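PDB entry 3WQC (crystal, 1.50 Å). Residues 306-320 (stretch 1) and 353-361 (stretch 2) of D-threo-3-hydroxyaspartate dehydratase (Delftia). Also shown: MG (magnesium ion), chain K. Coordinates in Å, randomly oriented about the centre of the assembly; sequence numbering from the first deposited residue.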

# COMPACT_ATOMS: atom_id res chain seq x y z
N PHE B 306 -6.45 -16.78 -2.20
CA PHE B 306 -5.36 -16.97 -1.22
C PHE B 306 -5.45 -15.94 -0.06
O PHE B 306 -4.44 -15.78 0.64
CB PHE B 306 -4.02 -16.88 -1.94
CG PHE B 306 -3.73 -18.07 -2.81
CD1 PHE B 306 -3.18 -19.25 -2.24
CD2 PHE B 306 -3.95 -18.02 -4.19
CE1 PHE B 306 -2.83 -20.33 -3.08
CE2 PHE B 306 -3.63 -19.10 -5.01
CZ PHE B 306 -3.08 -20.27 -4.46
N GLY B 307 -6.56 -15.25 0.12
CA GLY B 307 -6.70 -14.25 1.22
C GLY B 307 -5.61 -13.22 1.03
O GLY B 307 -5.39 -12.79 -0.12
N TYR B 308 -4.92 -12.83 2.12
CA TYR B 308 -3.84 -11.90 2.04
C TYR B 308 -2.48 -12.57 1.82
O TYR B 308 -1.43 -11.90 1.89
CB TYR B 308 -3.80 -11.01 3.30
CG TYR B 308 -4.89 -10.00 3.28
CD1 TYR B 308 -6.20 -10.22 3.83
CD2 TYR B 308 -4.64 -8.71 2.71
CE1 TYR B 308 -7.21 -9.25 3.74
CE2 TYR B 308 -5.66 -7.77 2.63
CZ TYR B 308 -6.88 -8.01 3.16
OH TYR B 308 -7.85 -7.05 3.11
N GLY B 309 -2.47 -13.88 1.47
CA GLY B 309 -1.23 -14.49 1.01
C GLY B 309 -1.16 -15.96 1.39
O GLY B 309 -1.77 -16.37 2.38
N GLN B 310 -0.38 -16.69 0.61
CA GLN B 310 -0.13 -18.12 0.89
C GLN B 310 1.00 -18.28 1.89
O GLN B 310 2.10 -17.78 1.70
CB GLN B 310 0.27 -18.84 -0.42
CG GLN B 310 0.73 -20.29 -0.21
CD GLN B 310 -0.38 -21.13 0.39
OE1 GLN B 310 -1.50 -21.17 -0.14
NE2 GLN B 310 -0.08 -21.86 1.52
N VAL B 311 0.75 -19.07 2.95
CA VAL B 311 1.80 -19.27 3.99
C VAL B 311 2.85 -20.28 3.47
O VAL B 311 2.44 -21.39 2.92
CB VAL B 311 1.13 -19.83 5.24
CG1 VAL B 311 2.20 -20.27 6.26
CG2 VAL B 311 0.18 -18.79 5.83
N CYS B 312 4.13 -20.01 3.68
CA CYS B 312 5.21 -20.93 3.40
C CYS B 312 6.03 -21.01 4.67
O CYS B 312 5.99 -20.09 5.54
CB CYS B 312 6.14 -20.35 2.32
SG CYS B 312 5.27 -20.04 0.78
N ASP B 313 6.81 -22.08 4.80
CA ASP B 313 7.73 -22.16 5.94
C ASP B 313 8.94 -21.23 5.72
O ASP B 313 9.07 -20.55 4.65
CB ASP B 313 8.07 -23.61 6.20
CG ASP B 313 8.82 -24.30 5.02
OD1 ASP B 313 9.48 -23.56 4.23
OD2 ASP B 313 8.82 -25.60 4.98
N LEU B 314 9.85 -21.22 6.70
CA LEU B 314 11.05 -20.39 6.61
C LEU B 314 11.90 -20.69 5.40
O LEU B 314 12.64 -19.81 4.90
CB LEU B 314 11.86 -20.51 7.92
CG LEU B 314 13.06 -19.59 8.11
CD1 LEU B 314 12.69 -18.08 7.92
CD2 LEU B 314 13.60 -19.87 9.54
N GLN B 315 11.82 -21.93 4.92
CA GLN B 315 12.63 -22.38 3.79
C GLN B 315 11.93 -22.03 2.47
O GLN B 315 12.45 -22.23 1.36
CB GLN B 315 12.87 -23.88 3.91
CG GLN B 315 13.79 -24.24 5.10
CD GLN B 315 13.08 -24.19 6.47
OE1 GLN B 315 11.89 -24.53 6.61
NE2 GLN B 315 13.81 -23.75 7.50
N GLY B 316 10.77 -21.42 2.59
CA GLY B 316 10.12 -20.90 1.42
C GLY B 316 9.19 -21.90 0.73
O GLY B 316 8.63 -21.62 -0.36
N ARG B 317 8.97 -23.04 1.35
CA ARG B 317 8.08 -24.05 0.78
C ARG B 317 6.64 -23.83 1.20
O ARG B 317 6.30 -23.64 2.36
CB ARG B 317 8.49 -25.44 1.17
CG ARG B 317 9.95 -25.76 1.09
CD ARG B 317 10.05 -27.24 1.46
NE ARG B 317 11.36 -27.62 1.96
CZ ARG B 317 11.70 -27.56 3.24
NH1 ARG B 317 10.85 -27.12 4.13
NH2 ARG B 317 12.90 -27.92 3.62
N VAL B 318 5.75 -23.95 0.27
CA VAL B 318 4.35 -23.74 0.55
C VAL B 318 3.82 -24.69 1.62
O VAL B 318 4.10 -25.90 1.60
CB VAL B 318 3.58 -23.93 -0.77
CG1 VAL B 318 2.08 -24.11 -0.50
CG2 VAL B 318 3.92 -22.70 -1.67
N MET B 319 2.97 -24.16 2.50
CA MET B 319 2.27 -24.95 3.51
C MET B 319 0.80 -25.04 3.09
O MET B 319 -0.02 -24.14 3.40
CB MET B 319 2.43 -24.35 4.93
CG MET B 319 3.84 -24.44 5.41
SD MET B 319 4.02 -23.71 7.08
CE MET B 319 3.43 -25.10 8.07
N PRO B 320 0.47 -26.13 2.36
CA PRO B 320 -0.85 -26.08 1.71
C PRO B 320 -2.04 -25.95 2.67
O PRO B 320 -2.04 -26.53 3.80
CB PRO B 320 -0.95 -27.44 0.98
CG PRO B 320 0.31 -28.15 1.30
CD PRO B 320 1.30 -27.27 1.92
N THR B 353 7.74 -18.27 15.73
CA THR B 353 7.98 -18.97 14.42
C THR B 353 8.03 -17.94 13.29
O THR B 353 7.19 -17.00 13.27
CB THR B 353 6.82 -19.94 14.09
OG1 THR B 353 6.71 -20.87 15.12
CG2 THR B 353 7.01 -20.70 12.74
N ARG B 354 9.03 -18.10 12.45
CA ARG B 354 9.13 -17.26 11.22
C ARG B 354 8.55 -18.00 10.04
O ARG B 354 8.82 -19.23 9.82
CB ARG B 354 10.58 -16.92 10.92
CG ARG B 354 11.09 -15.95 11.93
CD ARG B 354 12.51 -15.55 11.71
NE ARG B 354 12.64 -14.46 12.69
CZ ARG B 354 13.20 -13.28 12.49
NH1 ARG B 354 13.88 -13.06 11.38
NH2 ARG B 354 13.16 -12.37 13.46
N LEU B 355 7.77 -17.28 9.23
CA LEU B 355 7.06 -17.86 8.06
C LEU B 355 7.34 -16.92 6.88
O LEU B 355 7.84 -15.81 7.07
CB LEU B 355 5.56 -17.84 8.31
CG LEU B 355 5.08 -18.72 9.43
CD1 LEU B 355 3.63 -18.45 9.72
CD2 LEU B 355 5.38 -20.20 9.11
N ARG B 356 7.03 -17.33 5.67
CA ARG B 356 7.17 -16.44 4.51
C ARG B 356 5.80 -16.43 3.81
O ARG B 356 5.21 -17.48 3.60
CB ARG B 356 8.31 -16.95 3.59
CG ARG B 356 9.64 -16.62 4.28
CD ARG B 356 10.78 -17.39 3.66
NE ARG B 356 11.15 -16.94 2.31
CZ ARG B 356 12.16 -17.50 1.63
NH1 ARG B 356 12.44 -17.03 0.41
NH2 ARG B 356 12.85 -18.54 2.14
N ILE B 357 5.34 -15.28 3.40
CA ILE B 357 3.99 -15.20 2.82
C ILE B 357 4.10 -14.80 1.36
O ILE B 357 4.77 -13.79 1.02
CB ILE B 357 3.10 -14.15 3.54
CG1 ILE B 357 3.18 -14.22 5.12
CG2 ILE B 357 1.71 -14.09 2.98
CD1 ILE B 357 2.70 -15.58 5.61
N LEU B 358 3.56 -15.62 0.45
CA LEU B 358 3.58 -15.21 -0.96
C LEU B 358 2.45 -14.21 -1.20
O LEU B 358 1.31 -14.43 -0.77
CB LEU B 358 3.34 -16.43 -1.92
CG LEU B 358 4.37 -17.58 -1.76
CD1 LEU B 358 3.96 -18.74 -2.71
CD2 LEU B 358 5.78 -17.02 -1.99
N PRO B 359 2.74 -13.14 -1.98
CA PRO B 359 1.78 -12.06 -2.14
C PRO B 359 0.73 -12.32 -3.24
O PRO B 359 1.03 -13.04 -4.24
CB PRO B 359 2.66 -10.90 -2.63
CG PRO B 359 3.78 -11.60 -3.39
CD PRO B 359 4.05 -12.86 -2.57
N ASN B 360 -0.44 -11.68 -3.12
CA ASN B 360 -1.39 -11.62 -4.25
C ASN B 360 -0.72 -10.89 -5.44
O ASN B 360 -0.79 -11.46 -6.57
CB ASN B 360 -2.64 -10.80 -3.91
CG ASN B 360 -3.64 -11.59 -3.02
OD1 ASN B 360 -4.73 -11.91 -3.51
ND2 ASN B 360 -3.31 -11.95 -1.78
N HIS B 361 -0.09 -9.73 -5.24
CA HIS B 361 0.29 -8.88 -6.31
C HIS B 361 1.63 -8.33 -5.99
O HIS B 361 1.79 -7.52 -5.03
CB HIS B 361 -0.77 -7.77 -6.44
CG HIS B 361 -0.55 -6.84 -7.59
ND1 HIS B 361 -1.41 -5.78 -7.81
CD2 HIS B 361 0.35 -6.87 -8.62
CE1 HIS B 361 -1.05 -5.10 -8.96
NE2 HIS B 361 0.02 -5.76 -9.49
MG MG K . 1.04 -5.29 -11.33
O HOH W 1 -0.99 -10.62 -0.49
O HOH W 2 8.78 -21.91 9.38
O HOH W 3 1.68 -4.89 -13.29
O HOH W 4 -1.00 -5.29 -12.22
O HOH W 5 0.60 -3.24 -11.08
O HOH W 6 1.07 -7.28 -11.85

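A short strand around Val311 pairs antiparallel with the strand Arg354 to Leu358. Four backbone hydrogen bonds hold the register. Gln310 N gives to Leu358 O (3.1 Å), and Leu358 N returns to Gln310 O (2.9 Å). Cys312 N gives to Arg356 O (2.8 Å), and Arg356 N to Cys312 O (3.0 Å).

On one face, Val311 rests among aliphatic neighbours. Its CG2 lies 4.1 Å from Ile357 CD1, and its CG1 lies 4.2 Å from Leu355 CD1. Leu355 CD2 also approaches Met319 SD at 4.3 Å.

On the other face, Leu358 is one bump. Its CG packs 3.6 Å from Cys312 SG, and its CD1 reaches Val318 CG2 at 4.1 Å.

Gly309 forms a hollow at the end of the pairing. Its CA lies 3.6 Å from Ile357 CG2 and 3.1 Å from Leu358 O. A CB here would point toward the other strand and clash with both atoms. The backbone angles alone also call for glycine.

The tight turn from Asp313 to Gly316 offers a second recess. The end of Arg356 bends in, and its NH2 donates to Leu314 O (3.0 Å) near the guanidinium plane. Gly316 CA covers one guanidinium face, and the lack of a side chain keeps this space open. Beside it, Leu314 CD1 packs 3.8 Å from Arg354 CB. Water 2 bridges Leu314 N (3.0 Å) and Arg354 O (2.7 Å).

Asn360 closes the other end. Its ND2 donates to Gly307 O (2.8 Å), within the type II' turn from Phe306 to Gly309. Water 1 links the two stretches, donating to Tyr308 O (2.7 Å) and accepting from Asn360 N (2.9 Å) and Asn360 ND2 (3.0 Å).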